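Local coordinates for protein beta-glucanase (Bacteroides thetaiotaomicron, PDB 6EUG) that probably hydrolyses beta-1,3-linked galactan through its family 43 glycosidase domain, the part present here, with a glucoimidazole inhibitor in its pocket, at residues A[102-113]-A[125-136]; A[41-49]-A[58-66]. All blocks are in the same frame, centred on the assembly; numbering follows the deposited sequence. Where two conformers were deposited one is given.

Two beta hairpins from neighbouring four-stranded sheets of the family 43 five-bladed beta-propeller meet beside the glucoimidazole pocket. Interaction 1 (102-113 with 125-136) supplies Glu110, Arg111 and Tyr136 to that pocket, whereas interaction 2 (41-49 with 58-66) lies beside it, the Arg64 side chain about 5 Å from the ligand. Their centres are about 15 Å apart, yet they touch. Glu62 OE1 takes a probable hydrogen bond from Arg111 N at 2.9 Å, and Arg64 NH1 forms a long, weak ion pair with Glu110 OE2 at 3.4 Å. Interaction 2 thus provides second-shell residues for the ligand-binding groups of interaction 1.

Interaction 1: residues A[102-113]-A[125-136]; sequences DIEKGCIMERPK and MWLHLELKGQGY. With GIM (glucoimidazole), chain B.
Glu110 and Tyr136 meet through a hydrogen bond: Tyr136 OH donates to Glu110 OE2 at 2.7 Å, on the syn side of the carboxylate. Glu110 is extended beyond CG (chi2 178°), which carries its acid group out to the ligand, where OE1 accepts from GIM O4 at 2.6 Å and from O3 over a longer distance. Arg111 adds NH2 to GIM O2 at 3.2 Å and a weak bond from NE to O3. A water joins Glu110 OE1, His128 ND1 and GIM O3. At the other nitrogen of the His128 ring, NE2 donates to Glu130 OE2 at 2.6 Å, close to the ring plane, which fixes the ring's rotation; Glu130 OE1 is held in turn by Ala139 N.

Apolar contacts lie on both faces of the hairpin. On the Glu110 side, Ile108 CD1 lies over one face of the Tyr136 ring in a CH-pi contact, 4.0 Å from its centroid, so a branched aliphatic chain braces the flat phenol. On the Met109 and Leu129 side, Leu129 has CG anti to its backbone N (chi1 179°), bringing CD1 to 3.8 Å from Cys107 SG and also against Ile103 CG2. Leu127 CD1 packs on Met109 CB.

Backbone bonds pair Ile108 with Glu130, Glu110 with His128 and Lys113 with Trp126. A one-residue shift between the last two pairs is a beta bulge at Arg111 and Pro112; Arg111 there has positive phi, and its extended side chain runs from the strand to the glucoimidazole. Lys113 NZ folds back to Pro112 O at 3.0 Å. This is a bulged antiparallel hairpin of a beta-propeller blade, whose inner strand carries ligand-pocket residues into the central pocket, consistent with a family 43 glycosidase.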
# COMPACT_ATOMS: atom_id res chain seq x y z
N ASP A 102 13.37 16.74 -0.14
CA ASP A 102 12.60 15.68 0.53
C ASP A 102 12.94 14.29 -0.06
O ASP A 102 13.00 13.31 0.69
CB ASP A 102 11.06 15.91 0.41
CG ASP A 102 10.51 16.97 1.38
OD1 ASP A 102 11.30 17.61 2.14
OD2 ASP A 102 9.24 17.16 1.36
N ILE A 103 13.13 14.20 -1.38
CA ILE A 103 13.49 12.90 -2.01
C ILE A 103 14.96 12.78 -2.45
O ILE A 103 15.30 12.04 -3.39
CB ILE A 103 12.51 12.47 -3.13
CG1 ILE A 103 12.44 13.47 -4.28
CG2 ILE A 103 11.13 12.23 -2.54
CD1 ILE A 103 11.84 12.88 -5.55
N GLU A 104 15.84 13.49 -1.74
CA GLU A 104 17.28 13.39 -2.00
C GLU A 104 17.78 11.95 -1.84
O GLU A 104 17.25 11.18 -0.99
CB GLU A 104 18.07 14.35 -1.11
CG GLU A 104 18.13 14.04 0.36
CD GLU A 104 18.91 15.11 1.10
OE1 GLU A 104 18.35 15.60 2.11
OE2 GLU A 104 20.05 15.49 0.62
N LYS A 105 18.78 11.59 -2.64
CA LYS A 105 19.39 10.26 -2.54
C LYS A 105 19.78 9.98 -1.08
O LYS A 105 20.39 10.84 -0.40
CB LYS A 105 20.62 10.11 -3.46
CG LYS A 105 21.05 8.66 -3.69
CD LYS A 105 22.37 8.57 -4.41
CE LYS A 105 23.07 7.24 -4.10
NZ LYS A 105 22.81 6.33 -5.22
N GLY A 106 19.43 8.78 -0.62
CA GLY A 106 19.52 8.40 0.79
C GLY A 106 18.18 8.30 1.48
O GLY A 106 18.08 7.67 2.54
N CYS A 107 17.13 8.93 0.91
CA CYS A 107 15.75 8.76 1.43
C CYS A 107 15.20 7.34 1.16
O CYS A 107 15.66 6.61 0.27
CB CYS A 107 14.83 9.84 0.86
SG CYS A 107 14.30 9.52 -0.85
N ILE A 108 14.19 6.93 1.95
CA ILE A 108 13.48 5.66 1.72
C ILE A 108 12.21 5.95 0.91
O ILE A 108 11.46 6.86 1.28
CB ILE A 108 13.13 5.00 3.07
CG1 ILE A 108 14.41 4.47 3.76
CG2 ILE A 108 12.09 3.91 2.97
CD1 ILE A 108 14.18 4.14 5.23
N MET A 109 12.00 5.20 -0.16
CA MET A 109 10.83 5.30 -1.01
C MET A 109 10.24 3.89 -1.14
O MET A 109 10.88 3.01 -1.73
CB MET A 109 11.26 5.82 -2.38
CG MET A 109 11.80 7.25 -2.36
SD MET A 109 12.41 7.63 -4.00
CE MET A 109 11.69 9.22 -4.36
N GLU A 110 9.04 3.69 -0.56
CA GLU A 110 8.36 2.37 -0.52
C GLU A 110 6.89 2.38 -0.97
O GLU A 110 6.19 3.41 -0.90
CB GLU A 110 8.44 1.75 0.89
CG GLU A 110 9.86 1.38 1.28
CD GLU A 110 10.03 0.79 2.68
OE1 GLU A 110 9.03 0.67 3.44
OE2 GLU A 110 11.20 0.47 3.04
N ARG A 111 6.48 1.23 -1.49
CA ARG A 111 5.09 0.93 -1.78
C ARG A 111 4.40 1.95 -2.69
O ARG A 111 3.27 2.36 -2.44
CB ARG A 111 4.32 0.62 -0.48
CG ARG A 111 4.79 -0.64 0.22
CD ARG A 111 3.90 -1.11 1.39
NE ARG A 111 4.51 -2.29 2.03
CZ ARG A 111 4.42 -3.55 1.58
NH1 ARG A 111 3.67 -3.87 0.54
NH2 ARG A 111 5.07 -4.54 2.22
N PRO A 112 5.06 2.30 -3.82
CA PRO A 112 4.41 3.24 -4.73
C PRO A 112 3.12 2.73 -5.35
O PRO A 112 2.99 1.52 -5.62
CB PRO A 112 5.46 3.41 -5.84
CG PRO A 112 6.11 2.04 -5.89
CD PRO A 112 6.22 1.65 -4.44
N LYS A 113 2.21 3.65 -5.64
CA LYS A 113 0.97 3.37 -6.37
C LYS A 113 0.68 4.53 -7.31
O LYS A 113 0.92 5.67 -6.97
CB LYS A 113 -0.23 3.14 -5.44
CG LYS A 113 0.02 2.10 -4.32
CD LYS A 113 0.05 0.68 -4.89
CE LYS A 113 0.44 -0.34 -3.83
NZ LYS A 113 1.89 -0.19 -3.40
N MET A 125 1.12 9.65 -8.68
CA MET A 125 1.84 8.66 -7.84
C MET A 125 1.86 9.09 -6.37
O MET A 125 2.23 10.24 -6.05
CB MET A 125 3.29 8.50 -8.32
CG MET A 125 4.05 7.34 -7.68
SD MET A 125 5.79 7.29 -8.16
CE MET A 125 5.69 6.60 -9.82
N TRP A 126 1.46 8.18 -5.48
CA TRP A 126 1.66 8.35 -4.04
C TRP A 126 2.61 7.25 -3.58
O TRP A 126 2.62 6.15 -4.14
CB TRP A 126 0.32 8.27 -3.26
CG TRP A 126 -0.55 9.54 -3.39
CD1 TRP A 126 -1.43 9.82 -4.38
CD2 TRP A 126 -0.64 10.63 -2.45
NE1 TRP A 126 -2.04 11.02 -4.15
CE2 TRP A 126 -1.62 11.52 -2.95
CE3 TRP A 126 -0.02 10.93 -1.24
CZ2 TRP A 126 -1.94 12.72 -2.31
CZ3 TRP A 126 -0.34 12.11 -0.59
CH2 TRP A 126 -1.31 13.00 -1.13
N LEU A 127 3.41 7.56 -2.56
CA LEU A 127 4.35 6.58 -2.00
C LEU A 127 4.65 6.89 -0.53
O LEU A 127 4.42 8.01 -0.08
CB LEU A 127 5.62 6.54 -2.86
CG LEU A 127 6.38 7.86 -2.92
CD1 LEU A 127 7.87 7.60 -2.82
CD2 LEU A 127 6.07 8.69 -4.15
N HIS A 128 5.19 5.89 0.18
CA HIS A 128 5.72 6.04 1.55
C HIS A 128 7.13 6.61 1.47
O HIS A 128 7.96 6.04 0.82
CB HIS A 128 5.70 4.65 2.21
CG HIS A 128 6.34 4.56 3.57
ND1 HIS A 128 6.68 3.35 4.14
CD2 HIS A 128 6.70 5.51 4.48
CE1 HIS A 128 7.25 3.56 5.31
NE2 HIS A 128 7.26 4.86 5.55
N LEU A 129 7.34 7.77 2.11
CA LEU A 129 8.63 8.44 2.18
C LEU A 129 9.15 8.52 3.62
O LEU A 129 8.39 8.89 4.52
CB LEU A 129 8.53 9.87 1.62
CG LEU A 129 9.82 10.73 1.64
CD1 LEU A 129 10.89 10.17 0.71
CD2 LEU A 129 9.50 12.16 1.25
N GLU A 130 10.44 8.21 3.83
CA GLU A 130 11.15 8.56 5.04
C GLU A 130 12.39 9.39 4.63
O GLU A 130 13.15 9.02 3.71
CB GLU A 130 11.59 7.32 5.83
CG GLU A 130 10.47 6.34 6.22
CD GLU A 130 9.53 6.80 7.32
OE1 GLU A 130 9.85 7.79 8.02
OE2 GLU A 130 8.48 6.12 7.53
N LEU A 131 12.54 10.54 5.29
CA LEU A 131 13.59 11.49 4.99
C LEU A 131 14.98 10.90 5.28
O LEU A 131 15.15 10.11 6.21
CB LEU A 131 13.38 12.79 5.76
CG LEU A 131 12.07 13.57 5.57
CD1 LEU A 131 11.97 14.76 6.52
CD2 LEU A 131 11.93 14.04 4.13
N LYS A 132 15.94 11.26 4.43
CA LYS A 132 17.33 10.83 4.56
C LYS A 132 17.83 11.03 5.97
O LYS A 132 17.66 12.11 6.55
CB LYS A 132 18.22 11.64 3.58
CG LYS A 132 19.73 11.39 3.71
CD LYS A 132 20.59 12.22 2.76
CE LYS A 132 22.08 11.86 2.92
NZ LYS A 132 22.96 12.80 2.18
N GLY A 133 18.44 9.98 6.50
CA GLY A 133 19.12 10.02 7.79
C GLY A 133 18.23 9.95 9.02
O GLY A 133 18.76 10.05 10.13
N GLN A 134 16.91 9.82 8.83
CA GLN A 134 15.95 9.84 9.93
C GLN A 134 15.29 8.48 10.24
O GLN A 134 14.31 8.42 10.98
CB GLN A 134 14.89 10.96 9.71
CG GLN A 134 15.55 12.32 9.51
CD GLN A 134 14.62 13.50 9.71
OE1 GLN A 134 13.78 13.52 10.60
NE2 GLN A 134 14.79 14.52 8.87
N GLY A 135 15.84 7.39 9.70
CA GLY A 135 15.26 6.05 9.92
C GLY A 135 13.82 5.98 9.38
O GLY A 135 13.53 6.48 8.31
N TYR A 136 12.92 5.38 10.15
CA TYR A 136 11.48 5.37 9.82
C TYR A 136 10.66 6.37 10.71
O TYR A 136 9.43 6.28 10.80
CB TYR A 136 10.92 3.93 9.88
CG TYR A 136 11.29 3.03 8.70
CD1 TYR A 136 12.46 2.29 8.70
CD2 TYR A 136 10.44 2.90 7.60
CE1 TYR A 136 12.82 1.47 7.63
CE2 TYR A 136 10.79 2.09 6.51
CZ TYR A 136 11.98 1.36 6.54
OH TYR A 136 12.38 0.53 5.50
C1 GIM B . 7.49 -3.62 6.65
C2 GIM B . 6.79 -3.07 5.47
N10 GIM B . 8.82 -3.70 6.82
C3 GIM B . 7.78 -2.95 4.30
C4 GIM B . 9.12 -2.34 4.81
C5 GIM B . 9.81 -3.31 5.79
C6 GIM B . 11.08 -2.73 6.41
C7 GIM B . 7.82 -4.48 8.65
C8 GIM B . 9.05 -4.25 8.05
N1 GIM B . 6.87 -4.09 7.77
O3 GIM B . 7.25 -2.09 3.27
O2 GIM B . 5.57 -3.83 5.25
O4 GIM B . 8.96 -1.04 5.44
O6 GIM B . 10.75 -1.67 7.30
O HOH W 1 15.24 13.10 2.28
O HOH W 2 21.57 13.30 -0.90
O HOH W 3 6.14 0.78 3.18

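Interaction 2: residues A[41-49]-A[58-66]; sequences NVINAHGGG and YWFGEHRPA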
# COMPACT_ATOMS: atom_id res chain seq x y z
N ASN A 41 17.03 -9.08 -18.06
CA ASN A 41 17.44 -8.59 -16.73
C ASN A 41 16.36 -8.88 -15.69
O ASN A 41 15.17 -8.80 -15.99
CB ASN A 41 17.74 -7.08 -16.77
CG ASN A 41 18.93 -6.75 -17.67
OD1 ASN A 41 18.89 -5.79 -18.47
ND2 ASN A 41 19.97 -7.55 -17.57
N VAL A 42 16.77 -9.24 -14.47
CA VAL A 42 15.80 -9.53 -13.40
C VAL A 42 14.85 -8.33 -13.17
O VAL A 42 15.30 -7.17 -13.14
CB VAL A 42 16.54 -9.96 -12.09
CG1 VAL A 42 15.57 -10.08 -10.92
CG2 VAL A 42 17.23 -11.31 -12.31
N ILE A 43 13.54 -8.59 -13.07
CA ILE A 43 12.55 -7.53 -12.83
C ILE A 43 12.71 -7.03 -11.40
O ILE A 43 12.70 -7.83 -10.46
CB ILE A 43 11.09 -8.00 -13.09
CG1 ILE A 43 10.93 -8.37 -14.59
CG2 ILE A 43 10.08 -6.92 -12.66
CD1 ILE A 43 9.58 -8.96 -14.99
N ASN A 44 12.83 -5.71 -11.24
CA ASN A 44 13.08 -5.04 -9.96
C ASN A 44 11.97 -4.01 -9.71
O ASN A 44 12.12 -2.85 -10.06
CB ASN A 44 14.50 -4.41 -10.02
CG ASN A 44 15.02 -3.95 -8.65
OD1 ASN A 44 14.34 -4.04 -7.63
ND2 ASN A 44 16.30 -3.52 -8.63
N ALA A 45 10.85 -4.47 -9.12
CA ALA A 45 9.64 -3.68 -8.91
C ALA A 45 8.87 -4.24 -7.71
O ALA A 45 7.77 -4.80 -7.84
CB ALA A 45 8.76 -3.67 -10.14
N HIS A 46 9.45 -4.02 -6.53
CA HIS A 46 8.93 -4.63 -5.27
C HIS A 46 7.90 -3.69 -4.58
O HIS A 46 7.90 -2.47 -4.78
CB HIS A 46 10.14 -4.99 -4.35
CG HIS A 46 11.24 -5.72 -5.06
ND1 HIS A 46 11.28 -7.11 -5.20
CD2 HIS A 46 12.29 -5.25 -5.78
CE1 HIS A 46 12.32 -7.44 -5.93
NE2 HIS A 46 12.93 -6.34 -6.33
N GLY A 47 7.02 -4.24 -3.75
CA GLY A 47 5.96 -3.45 -3.12
C GLY A 47 5.09 -2.72 -4.14
O GLY A 47 4.64 -1.59 -3.89
N GLY A 48 4.84 -3.37 -5.27
CA GLY A 48 4.32 -2.67 -6.45
C GLY A 48 2.81 -2.63 -6.61
O GLY A 48 2.04 -2.98 -5.71
N GLY A 49 2.41 -2.11 -7.75
CA GLY A 49 1.02 -2.12 -8.22
C GLY A 49 0.97 -1.82 -9.71
O GLY A 49 1.99 -1.44 -10.29
N TYR A 58 1.07 -1.01 -16.98
CA TYR A 58 2.27 -0.44 -16.34
C TYR A 58 2.38 -0.92 -14.89
O TYR A 58 1.43 -0.78 -14.13
CB TYR A 58 2.22 1.09 -16.42
CG TYR A 58 2.24 1.59 -17.84
CD1 TYR A 58 1.07 1.71 -18.60
CD2 TYR A 58 3.43 1.92 -18.46
CE1 TYR A 58 1.10 2.16 -19.92
CE2 TYR A 58 3.46 2.37 -19.78
CZ TYR A 58 2.30 2.48 -20.51
OH TYR A 58 2.32 2.90 -21.86
N TRP A 59 3.56 -1.47 -14.56
CA TRP A 59 3.90 -2.02 -13.24
C TRP A 59 4.94 -1.10 -12.62
O TRP A 59 6.01 -0.93 -13.18
CB TRP A 59 4.46 -3.43 -13.42
CG TRP A 59 4.92 -4.21 -12.19
CD1 TRP A 59 4.95 -3.80 -10.87
CD2 TRP A 59 5.44 -5.55 -12.19
NE1 TRP A 59 5.44 -4.83 -10.07
CE2 TRP A 59 5.76 -5.89 -10.86
CE3 TRP A 59 5.70 -6.50 -13.20
CZ2 TRP A 59 6.33 -7.13 -10.51
CZ3 TRP A 59 6.23 -7.73 -12.87
CH2 TRP A 59 6.55 -8.05 -11.53
N PHE A 60 4.57 -0.41 -11.54
CA PHE A 60 5.49 0.43 -10.75
C PHE A 60 5.91 -0.27 -9.47
O PHE A 60 5.07 -0.92 -8.82
CB PHE A 60 4.83 1.77 -10.40
CG PHE A 60 4.23 2.49 -11.58
CD1 PHE A 60 2.93 2.21 -12.04
CD2 PHE A 60 5.02 3.40 -12.33
CE1 PHE A 60 2.40 2.86 -13.15
CE2 PHE A 60 4.49 4.06 -13.43
CZ PHE A 60 3.18 3.78 -13.85
N GLY A 61 7.19 -0.11 -9.07
CA GLY A 61 7.62 -0.68 -7.78
C GLY A 61 8.97 -0.11 -7.33
O GLY A 61 9.63 0.68 -8.05
N GLU A 62 9.39 -0.55 -6.14
CA GLU A 62 10.68 -0.16 -5.52
C GLU A 62 11.84 -0.78 -6.30
O GLU A 62 11.82 -2.00 -6.61
CB GLU A 62 10.74 -0.69 -4.10
CG GLU A 62 9.61 -0.26 -3.19
CD GLU A 62 9.35 -1.22 -2.04
OE1 GLU A 62 8.40 -0.95 -1.27
OE2 GLU A 62 10.10 -2.23 -1.88
N HIS A 63 12.83 0.04 -6.67
CA HIS A 63 14.11 -0.47 -7.14
C HIS A 63 14.96 -0.78 -5.88
O HIS A 63 15.33 0.13 -5.14
CB HIS A 63 14.79 0.57 -8.05
CG HIS A 63 16.08 0.12 -8.62
ND1 HIS A 63 17.20 -0.10 -7.85
CD2 HIS A 63 16.47 -0.06 -9.91
CE1 HIS A 63 18.21 -0.42 -8.64
NE2 HIS A 63 17.79 -0.44 -9.89
N ARG A 64 15.18 -2.06 -5.62
CA ARG A 64 15.91 -2.50 -4.45
C ARG A 64 17.35 -2.86 -4.79
O ARG A 64 17.61 -3.40 -5.87
CB ARG A 64 15.23 -3.70 -3.75
CG ARG A 64 13.90 -3.39 -3.04
CD ARG A 64 14.07 -2.56 -1.78
NE ARG A 64 12.80 -2.41 -1.08
CZ ARG A 64 12.67 -2.08 0.21
NH1 ARG A 64 11.46 -1.99 0.74
NH2 ARG A 64 13.74 -1.88 0.98
N PRO A 65 18.27 -2.67 -3.83
CA PRO A 65 19.67 -3.04 -3.97
C PRO A 65 19.92 -4.55 -3.69
O PRO A 65 19.12 -5.22 -3.03
CB PRO A 65 20.34 -2.14 -2.92
CG PRO A 65 19.38 -2.05 -1.83
CD PRO A 65 18.03 -1.96 -2.54
N ALA A 66 21.05 -5.07 -4.19
CA ALA A 66 21.48 -6.46 -3.95
C ALA A 66 22.06 -6.64 -2.56
O ALA A 66 22.04 -7.76 -2.04
CB ALA A 66 22.51 -6.91 -4.99
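The first hairpin of a propeller blade, strands 48-53 and 56-62, begins here, together with the chain that leads into and out of it. Antiparallel backbone pairs join His46 to Glu62 and Gly49 to Phe60, with Glu62 N giving the shortest bond, 2.8 Å to His46 O. A beta bulge between the pairs shifts the register by one residue. Gly47 takes positive phi at this corner, and Gly48 and Gly61, having no side chains, let the two backbones lie close together, with Gly48 CA near Phe60 O.

Beyond the paired strands, Asn44 behaves like an extra piece of backbone. Its CG stands anti to the main-chain N (chi1 -167°), directing the amide at Arg64: OD1 accepts from Arg64 N at 2.9 Å in a nearly straight bond, and ND2 donates to Arg64 O at 3.1 Å. The same ND2 sits 3.5 Å above the centre of the His63 ring.

Trp59 is the apolar anchor. Ala45 CB lies over its five-membered ring, 3.8 Å from the centroid, and Ile43 CG2 over the six-membered ring, while NE1 makes a weak bond to Ala45 O. The small methyl of Ala45 lets the indole lie close against the chain just before the bulge. Trp352 meets the indole from elsewhere in the fold.

Arg64 CG rests 3.7 Å from His46 CD2, and the guanidinium turns back to Glu62 within its own segment. NE and NH1 both reach OE2, side-on and from one face of the carboxylate, the NE bond being 2.8 Å. With OE1 held by Arg111 N, Glu62 is gripped at both oxygens, which fixes the carboxylate and holds the Arg64 guanidinium beside the pocket.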